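Local coordinates for protein trehalose monomycolate exporter MmpL3 (Mycobacterium tuberculosis, PDB 7NVH) that exports trehalose monomycolate, a mycolic acid precursor of the mycobacterial outer membrane, probably as a proton-driven transporter of the RND superfamily, at residues 56-61 with 494-499; 453-458 with 506-511. All coordinates share one frame; numbering follows the deposited sequence.

Contact 1. Residues 56-61 with 494-499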
ATOM      1  N   LEU A  56     -27.445  -6.168   1.108  1.00 50.99           N
ATOM      2  CA  LEU A  56     -28.828  -6.591   1.321  1.00 50.99           C
ATOM      3  C   LEU A  56     -29.018  -7.195   2.705  1.00 50.99           C
ATOM      4  O   LEU A  56     -30.036  -6.944   3.362  1.00 50.99           O
ATOM      5  CB  LEU A  56     -29.254  -7.585   0.246  1.00 50.99           C
ATOM      6  CG  LEU A  56     -29.336  -7.043  -1.176  1.00 50.99           C
ATOM      7  CD1 LEU A  56     -29.631  -8.167  -2.140  1.00 50.99           C
ATOM      8  CD2 LEU A  56     -30.413  -5.984  -1.254  1.00 50.99           C
ATOM      9  N   GLY A  57     -28.063  -8.005   3.160  1.00 50.44           N
ATOM     10  CA  GLY A  57     -28.167  -8.572   4.492  1.00 50.44           C
ATOM     11  C   GLY A  57     -28.176  -7.512   5.574  1.00 50.44           C
ATOM     12  O   GLY A  57     -28.983  -7.569   6.505  1.00 50.44           O
ATOM     13  N   ASP A  58     -27.284  -6.528   5.466  1.00 51.87           N
ATOM     14  CA  ASP A  58     -27.267  -5.441   6.436  1.00 51.87           C
ATOM     15  C   ASP A  58     -28.554  -4.628   6.390  1.00 51.87           C
ATOM     16  O   ASP A  58     -29.067  -4.216   7.436  1.00 51.87           O
ATOM     17  CB  ASP A  58     -26.062  -4.532   6.193  1.00 51.87           C
ATOM     18  CG  ASP A  58     -24.756  -5.168   6.626  1.00 51.87           C
ATOM     19  OD1 ASP A  58     -24.787  -6.066   7.491  1.00 51.87           O
ATOM     20  OD2 ASP A  58     -23.697  -4.766   6.099  1.00 51.87           O
ATOM     21  N   GLN A  59     -29.087  -4.383   5.193  1.00 51.37           N
ATOM     22  CA  GLN A  59     -30.288  -3.566   5.067  1.00 51.37           C
ATOM     23  C   GLN A  59     -31.504  -4.270   5.654  1.00 51.37           C
ATOM     24  O   GLN A  59     -32.270  -3.677   6.420  1.00 51.37           O
ATOM     25  CB  GLN A  59     -30.535  -3.222   3.599  1.00 51.37           C
ATOM     26  CG  GLN A  59     -29.703  -2.071   3.076  1.00 51.37           C
ATOM     27  CD  GLN A  59     -29.862  -1.884   1.584  1.00 51.37           C
ATOM     28  OE1 GLN A  59     -30.661  -2.566   0.943  1.00 51.37           O
ATOM     29  NE2 GLN A  59     -29.103  -0.954   1.020  1.00 51.37           N
ATOM     30  N   VAL A  60     -31.700  -5.537   5.302  1.00 50.01           N
ATOM     31  CA  VAL A  60     -32.936  -6.225   5.657  1.00 50.01           C
ATOM     32  C   VAL A  60     -32.859  -6.850   7.042  1.00 50.01           C
ATOM     33  O   VAL A  60     -33.801  -6.743   7.828  1.00 50.01           O
ATOM     34  CB  VAL A  60     -33.273  -7.279   4.586  1.00 50.01           C
ATOM     35  CG1 VAL A  60     -34.483  -8.087   5.006  1.00 50.01           C
ATOM     36  CG2 VAL A  60     -33.513  -6.609   3.250  1.00 50.01           C
ATOM     37  N   TYR A  61     -31.750  -7.506   7.364  1.00 49.00           N
ATOM     38  CA  TYR A  61     -31.634  -8.262   8.601  1.00 49.00           C
ATOM     39  C   TYR A  61     -30.916  -7.502   9.705  1.00 49.00           C
ATOM     40  O   TYR A  61     -30.769  -8.035  10.808  1.00 49.00           O
ATOM     41  CB  TYR A  61     -30.918  -9.585   8.335  1.00 49.00           C
ATOM     42  CG  TYR A  61     -31.852 -10.703   7.953  1.00 49.00           C
ATOM     43  CD1 TYR A  61     -32.392 -10.775   6.683  1.00 49.00           C
ATOM     44  CD2 TYR A  61     -32.199 -11.682   8.865  1.00 49.00           C
ATOM     45  CE1 TYR A  61     -33.247 -11.791   6.331  1.00 49.00           C
ATOM     46  CE2 TYR A  61     -33.052 -12.702   8.523  1.00 49.00           C
ATOM     47  CZ  TYR A  61     -33.573 -12.752   7.256  1.00 49.00           C
ATOM     48  OH  TYR A  61     -34.426 -13.773   6.916  1.00 49.00           O
ATOM     49  N   GLN A 494     -29.041 -22.231   8.748  1.00 54.55           N
ATOM     50  CA  GLN A 494     -30.004 -21.518   9.567  1.00 54.55           C
ATOM     51  C   GLN A 494     -30.179 -20.092   9.064  1.00 54.55           C
ATOM     52  O   GLN A 494     -29.243 -19.465   8.564  1.00 54.55           O
ATOM     53  CB  GLN A 494     -29.559 -21.505  11.029  1.00 54.55           C
ATOM     54  CG  GLN A 494     -29.965 -22.740  11.806  1.00 54.55           C
ATOM     55  CD  GLN A 494     -31.466 -22.943  11.826  1.00 54.55           C
ATOM     56  OE1 GLN A 494     -31.982 -23.892  11.241  1.00 54.55           O
ATOM     57  NE2 GLN A 494     -32.175 -22.045  12.500  1.00 54.55           N
ATOM     58  N   GLU A 495     -31.397 -19.584   9.204  1.00 50.80           N
ATOM     59  CA  GLU A 495     -31.693 -18.221   8.801  1.00 50.80           C
ATOM     60  C   GLU A 495     -30.933 -17.228   9.671  1.00 50.80           C
ATOM     61  O   GLU A 495     -30.635 -17.489  10.838  1.00 50.80           O
ATOM     62  CB  GLU A 495     -33.193 -17.956   8.894  1.00 50.80           C
ATOM     63  CG  GLU A 495     -33.728 -17.032   7.827  1.00 50.80           C
ATOM     64  CD  GLU A 495     -35.150 -16.605   8.105  1.00 50.80           C
ATOM     65  OE1 GLU A 495     -35.822 -17.275   8.916  1.00 50.80           O
ATOM     66  OE2 GLU A 495     -35.597 -15.600   7.518  1.00 50.80           O
ATOM     67  N   ARG A 496     -30.616 -16.079   9.086  1.00 48.53           N
ATOM     68  CA  ARG A 496     -29.908 -15.036   9.809  1.00 48.53           C
ATOM     69  C   ARG A 496     -30.795 -14.457  10.909  1.00 48.53           C
ATOM     70  O   ARG A 496     -32.023 -14.561  10.877  1.00 48.53           O
ATOM     71  CB  ARG A 496     -29.464 -13.942   8.843  1.00 48.53           C
ATOM     72  CG  ARG A 496     -28.420 -12.984   9.373  1.00 48.53           C
ATOM     73  CD  ARG A 496     -28.186 -11.872   8.371  1.00 48.53           C
ATOM     74  NE  ARG A 496     -27.578 -10.692   8.970  1.00 48.53           N
ATOM     75  CZ  ARG A 496     -26.570 -10.021   8.426  1.00 48.53           C
ATOM     76  NH1 ARG A 496     -26.060 -10.415   7.270  1.00 48.53           N
ATOM     77  NH2 ARG A 496     -26.075  -8.955   9.034  1.00 48.53           N
ATOM     78  N   ALA A 497     -30.151 -13.849  11.900  1.00 49.14           N
ATOM     79  CA  ALA A 497     -30.854 -13.276  13.037  1.00 49.14           C
ATOM     80  C   ALA A 497     -31.221 -11.826  12.760  1.00 49.14           C
ATOM     81  O   ALA A 497     -30.427 -11.066  12.202  1.00 49.14           O
ATOM     82  CB  ALA A 497     -29.996 -13.364  14.299  1.00 49.14           C
ATOM     83  N   TYR A 498     -32.434 -11.451  13.155  1.00 51.12           N
ATOM     84  CA  TYR A 498     -32.912 -10.087  12.973  1.00 51.12           C
ATOM     85  C   TYR A 498     -32.329  -9.198  14.065  1.00 51.12           C
ATOM     86  O   TYR A 498     -32.607  -9.401  15.251  1.00 51.12           O
ATOM     87  CB  TYR A 498     -34.437 -10.053  13.003  1.00 51.12           C
ATOM     88  CG  TYR A 498     -35.082 -10.387  11.680  1.00 51.12           C
ATOM     89  CD1 TYR A 498     -35.890 -11.504  11.543  1.00 51.12           C
ATOM     90  CD2 TYR A 498     -34.885  -9.583  10.568  1.00 51.12           C
ATOM     91  CE1 TYR A 498     -36.481 -11.814  10.337  1.00 51.12           C
ATOM     92  CE2 TYR A 498     -35.473  -9.886   9.359  1.00 51.12           C
ATOM     93  CZ  TYR A 498     -36.269 -11.002   9.249  1.00 51.12           C
ATOM     94  OH  TYR A 498     -36.858 -11.307   8.045  1.00 51.12           O
ATOM     95  N   ALA A 499     -31.526  -8.217  13.668  1.00 50.73           N
ATOM     96  CA  ALA A 499     -30.868  -7.330  14.612  1.00 50.73           C
ATOM     97  C   ALA A 499     -31.745  -6.107  14.874  1.00 50.73           C
ATOM     98  O   ALA A 499     -32.915  -6.057  14.488  1.00 50.73           O
ATOM     99  CB  ALA A 499     -29.486  -6.942  14.094  1.00 50.73           C
TER

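Contact 2. Residues 453-458 with 506-511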
ATOM      1  N   THR A 453     -23.292 -16.852   3.019  1.00 48.90           N
ATOM      2  CA  THR A 453     -24.690 -16.458   3.104  1.00 48.90           C
ATOM      3  C   THR A 453     -25.346 -16.522   1.732  1.00 48.90           C
ATOM      4  O   THR A 453     -24.840 -15.939   0.769  1.00 48.90           O
ATOM      5  CB  THR A 453     -24.824 -15.048   3.677  1.00 48.90           C
ATOM      6  OG1 THR A 453     -24.555 -14.090   2.648  1.00 48.90           O
ATOM      7  CG2 THR A 453     -23.843 -14.845   4.814  1.00 48.90           C
ATOM      8  N   LEU A 454     -26.471 -17.226   1.651  1.00 46.41           N
ATOM      9  CA  LEU A 454     -27.306 -17.251   0.458  1.00 46.41           C
ATOM     10  C   LEU A 454     -28.437 -16.253   0.650  1.00 46.41           C
ATOM     11  O   LEU A 454     -29.207 -16.369   1.608  1.00 46.41           O
ATOM     12  CB  LEU A 454     -27.876 -18.644   0.204  1.00 46.41           C
ATOM     13  CG  LEU A 454     -26.932 -19.841   0.230  1.00 46.41           C
ATOM     14  CD1 LEU A 454     -27.736 -21.122   0.337  1.00 46.41           C
ATOM     15  CD2 LEU A 454     -26.062 -19.859  -1.008  1.00 46.41           C
ATOM     16  N   VAL A 455     -28.548 -15.293  -0.257  1.00 43.67           N
ATOM     17  CA  VAL A 455     -29.548 -14.238  -0.167  1.00 43.67           C
ATOM     18  C   VAL A 455     -30.652 -14.549  -1.167  1.00 43.67           C
ATOM     19  O   VAL A 455     -30.493 -14.340  -2.372  1.00 43.67           O
ATOM     20  CB  VAL A 455     -28.934 -12.858  -0.421  1.00 43.67           C
ATOM     21  CG1 VAL A 455     -29.961 -11.776  -0.179  1.00 43.67           C
ATOM     22  CG2 VAL A 455     -27.737 -12.654   0.476  1.00 43.67           C
ATOM     23  N   ILE A 456     -31.778 -15.038  -0.663  1.00 45.08           N
ATOM     24  CA  ILE A 456     -32.936 -15.389  -1.472  1.00 45.08           C
ATOM     25  C   ILE A 456     -33.773 -14.136  -1.663  1.00 45.08           C
ATOM     26  O   ILE A 456     -34.058 -13.423  -0.694  1.00 45.08           O
ATOM     27  CB  ILE A 456     -33.751 -16.505  -0.799  1.00 45.08           C
ATOM     28  CG1 ILE A 456     -32.908 -17.772  -0.680  1.00 45.08           C
ATOM     29  CG2 ILE A 456     -35.029 -16.780  -1.562  1.00 45.08           C
ATOM     30  CD1 ILE A 456     -33.396 -18.722   0.380  1.00 45.08           C
ATOM     31  N   GLN A 457     -34.168 -13.857  -2.905  1.00 48.43           N
ATOM     32  CA  GLN A 457     -34.773 -12.574  -3.241  1.00 48.43           C
ATOM     33  C   GLN A 457     -35.673 -12.723  -4.456  1.00 48.43           C
ATOM     34  O   GLN A 457     -35.179 -12.918  -5.569  1.00 48.43           O
ATOM     35  CB  GLN A 457     -33.687 -11.534  -3.511  1.00 48.43           C
ATOM     36  CG  GLN A 457     -34.192 -10.138  -3.758  1.00 48.43           C
ATOM     37  CD  GLN A 457     -33.059  -9.164  -3.955  1.00 48.43           C
ATOM     38  OE1 GLN A 457     -31.892  -9.550  -3.954  1.00 48.43           O
ATOM     39  NE2 GLN A 457     -33.392  -7.891  -4.122  1.00 48.43           N
ATOM     40  N   THR A 458     -36.982 -12.621  -4.248  1.00 51.65           N
ATOM     41  CA  THR A 458     -37.918 -12.668  -5.363  1.00 51.65           C
ATOM     42  C   THR A 458     -37.730 -11.464  -6.272  1.00 51.65           C
ATOM     43  O   THR A 458     -37.480 -10.348  -5.810  1.00 51.65           O
ATOM     44  CB  THR A 458     -39.359 -12.700  -4.862  1.00 51.65           C
ATOM     45  OG1 THR A 458     -39.519 -11.748  -3.805  1.00 51.65           O
ATOM     46  CG2 THR A 458     -39.722 -14.077  -4.358  1.00 51.65           C
ATOM     47  N   PRO A 506     -40.031  -8.530   3.550  1.00 51.94           N
ATOM     48  CA  PRO A 506     -40.471  -9.917   3.361  1.00 51.94           C
ATOM     49  C   PRO A 506     -40.041 -10.527   2.040  1.00 51.94           C
ATOM     50  O   PRO A 506     -40.235 -11.733   1.845  1.00 51.94           O
ATOM     51  CB  PRO A 506     -41.997  -9.805   3.445  1.00 51.94           C
ATOM     52  CG  PRO A 506     -42.282  -8.443   2.936  1.00 51.94           C
ATOM     53  CD  PRO A 506     -41.141  -7.575   3.404  1.00 51.94           C
ATOM     54  N   SER A 507     -39.468  -9.744   1.130  1.00 50.23           N
ATOM     55  CA  SER A 507     -39.036 -10.256  -0.161  1.00 50.23           C
ATOM     56  C   SER A 507     -37.571 -10.660  -0.182  1.00 50.23           C
ATOM     57  O   SER A 507     -37.092 -11.130  -1.216  1.00 50.23           O
ATOM     58  CB  SER A 507     -39.286  -9.216  -1.254  1.00 50.23           C
ATOM     59  OG  SER A 507     -38.257  -8.246  -1.273  1.00 50.23           O
ATOM     60  N   VAL A 508     -36.845 -10.484   0.918  1.00 46.90           N
ATOM     61  CA  VAL A 508     -35.450 -10.897   1.010  1.00 46.90           C
ATOM     62  C   VAL A 508     -35.285 -11.732   2.268  1.00 46.90           C
ATOM     63  O   VAL A 508     -35.611 -11.273   3.369  1.00 46.90           O
ATOM     64  CB  VAL A 508     -34.487  -9.701   1.036  1.00 46.90           C
ATOM     65  CG1 VAL A 508     -33.058 -10.182   0.921  1.00 46.90           C
ATOM     66  CG2 VAL A 508     -34.810  -8.732  -0.082  1.00 46.90           C
ATOM     67  N   ARG A 509     -34.783 -12.954   2.108  1.00 45.39           N
ATOM     68  CA  ARG A 509     -34.408 -13.810   3.221  1.00 45.39           C
ATOM     69  C   ARG A 509     -33.017 -14.356   2.961  1.00 45.39           C
ATOM     70  O   ARG A 509     -32.677 -14.682   1.822  1.00 45.39           O
ATOM     71  CB  ARG A 509     -35.397 -14.959   3.412  1.00 45.39           C
ATOM     72  CG  ARG A 509     -36.844 -14.522   3.460  1.00 45.39           C
ATOM     73  CD  ARG A 509     -37.359 -14.495   4.882  1.00 45.39           C
ATOM     74  NE  ARG A 509     -37.702 -15.825   5.367  1.00 45.39           N
ATOM     75  CZ  ARG A 509     -38.871 -16.415   5.153  1.00 45.39           C
ATOM     76  NH1 ARG A 509     -39.811 -15.797   4.453  1.00 45.39           N
ATOM     77  NH2 ARG A 509     -39.102 -17.627   5.634  1.00 45.39           N
ATOM     78  N   VAL A 510     -32.211 -14.451   4.011  1.00 45.98           N
ATOM     79  CA  VAL A 510     -30.825 -14.883   3.892  1.00 45.98           C
ATOM     80  C   VAL A 510     -30.566 -16.033   4.856  1.00 45.98           C
ATOM     81  O   VAL A 510     -30.959 -15.974   6.026  1.00 45.98           O
ATOM     82  CB  VAL A 510     -29.846 -13.714   4.123  1.00 45.98           C
ATOM     83  CG1 VAL A 510     -30.010 -13.135   5.496  1.00 45.98           C
ATOM     84  CG2 VAL A 510     -28.417 -14.177   3.935  1.00 45.98           C
ATOM     85  N   LEU A 511     -29.946 -17.093   4.347  1.00 47.45           N
ATOM     86  CA  LEU A 511     -29.483 -18.233   5.121  1.00 47.45           C
ATOM     87  C   LEU A 511     -27.965 -18.183   5.209  1.00 47.45           C
ATOM     88  O   LEU A 511     -27.310 -17.453   4.466  1.00 47.45           O
ATOM     89  CB  LEU A 511     -29.933 -19.548   4.479  1.00 47.45           C
ATOM     90  CG  LEU A 511     -31.376 -19.629   3.985  1.00 47.45           C
ATOM     91  CD1 LEU A 511     -31.636 -20.977   3.349  1.00 47.45           C
ATOM     92  CD2 LEU A 511     -32.350 -19.379   5.114  1.00 47.45           C
TER

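Contact 1. Residues 56-61 with 494-499
The porter region of this RND-type transporter holds two alpha/beta subdomains, and this contact lies where residues 56-61 of helix 49-61 meet the edge of the antiparallel sheet of the second. Residues 494-499 run from the short edge strand 494-495 into a loop that passes along one face and the edge of the Tyr61 ring. The segments lie 433 residues apart, in the two MMPL repeats of the sequence, so helix 49-61 from the first half packs on the sheet of the second. Tyr61 is the centre. Its ring and that of Tyr498 form an offset stack, with planes 3° apart and centroids 4.2 Å apart. Tyr498 CE2 sits over the centre of the Tyr61 ring. Tyr61 CE2 in turn lies over the Tyr498 ring, shifted toward its rim. The edge of the Tyr61 ring faces backbone, with Arg496 O and Ala497 O near its plane. Glu495 also lies at this edge, and its carboxylate is held by a salt bridge to Arg509 of strand 508-514. Arg496 points its CG anti to the backbone N and stays extended as far as NE. Its chain slides past Tyr61 in the opposite direction, with CB 3.5 Å from Tyr61 CD2 and CD against Tyr61 CB. Gly57 O lies over the centre of one guanidinium face. The guanidinium forms a long salt bridge, NH2 to Asp58 OD1 at 3.5 Å, with the carboxylate and guanidinium planes 89° apart. NH2 also makes a weak hydrogen bond to Gly62 O. Asp58 lines the pocket of the bound detergent, lauryl maltose neopentyl glycol, and its OD2 makes a weak hydrogen bond to it. The backbones join once: Ala499 N donates to Tyr61 O at 3.0 Å, almost straight at 169°, from above the carbonyl plane.

Contact 2. Residues 453-458 with 506-511
Strands 453-457 and 508-511 are antiparallel neighbours in the interior of a four-stranded sheet. The sheet belongs to the second alpha/beta subdomain of the porter region. Leu454 with Leu511 and Ile456 with Arg509 are hydrogen-bonded pairs. Val455 with Val510 and Gln457 with Val508 are non-hydrogen-bonded pairs. The bond from Ile456 N to Arg509 O measures 2.7 Å, and the donor lies nearly along the C=O axis. The return bond, Arg509 N to Ile456 O, is 2.9 Å and lies in the carbonyl plane. Leu454 N meets Leu511 O from above its plane, 37° out. Beyond the last pair, Thr458 N makes a weak hydrogen bond to Ser507 O at 3.4 Å. Ile456 can be followed outward. Its CB rests 3.4 Å from Arg509 O, and CG1, anti to the carbonyl carbon (chi1 -63°), passes the same oxygen more loosely. CD1 then reaches Leu511 CD1 at 4.1 Å, a diagonal contact between two side chains that cross obliquely. This face, with Leu454, Ile456 and Leu511, is covered in part by helix 466-476, whose Ile469 and Ile472 touch Ile456. The other face carries Val455, Gln457, Val508 and Val510. There Val455 divides its branches: CG1 meets Val508 CG1 at 3.7 Å, and CG2 meets Val510 CG2 at 3.8 Å. Helix 49-61 lies against this side, with Ala53 on Val455 and Tyr61 on Val510. Arg509 starts on the Ile456 face, but its end turns away to a salt bridge with Glu495. Between two mostly apolar faces, the cross-strand hydrogen bonds thus satisfy N and O of Leu454, Ile456, Arg509 and Leu511, while the main chains of Val455, Gln457 and Val510 bond to Leu540, Thr538 and Arg496.

Contact 2 is the more buried of the two and joins inner strands of the sheet. Contact 1 is partly buried and joins the sheet's edge to helix 49-61. The elements are connected: strand 494-495 pairs with strand 508-514, and Arg496 N probably bonds to Val510 O. Glu495 OE2 and Arg509 NE, 3.0 Å apart, bridge the two contacts. Leu56 also packs on Gln457. Contact 2 relies on main-chain bonds and aliphatic branches. Contact 1 has a single main-chain bond and depends on aromatic stacking and charge, in keeping with its place at the sheet's edge. Its Asp58 also lines the detergent pocket.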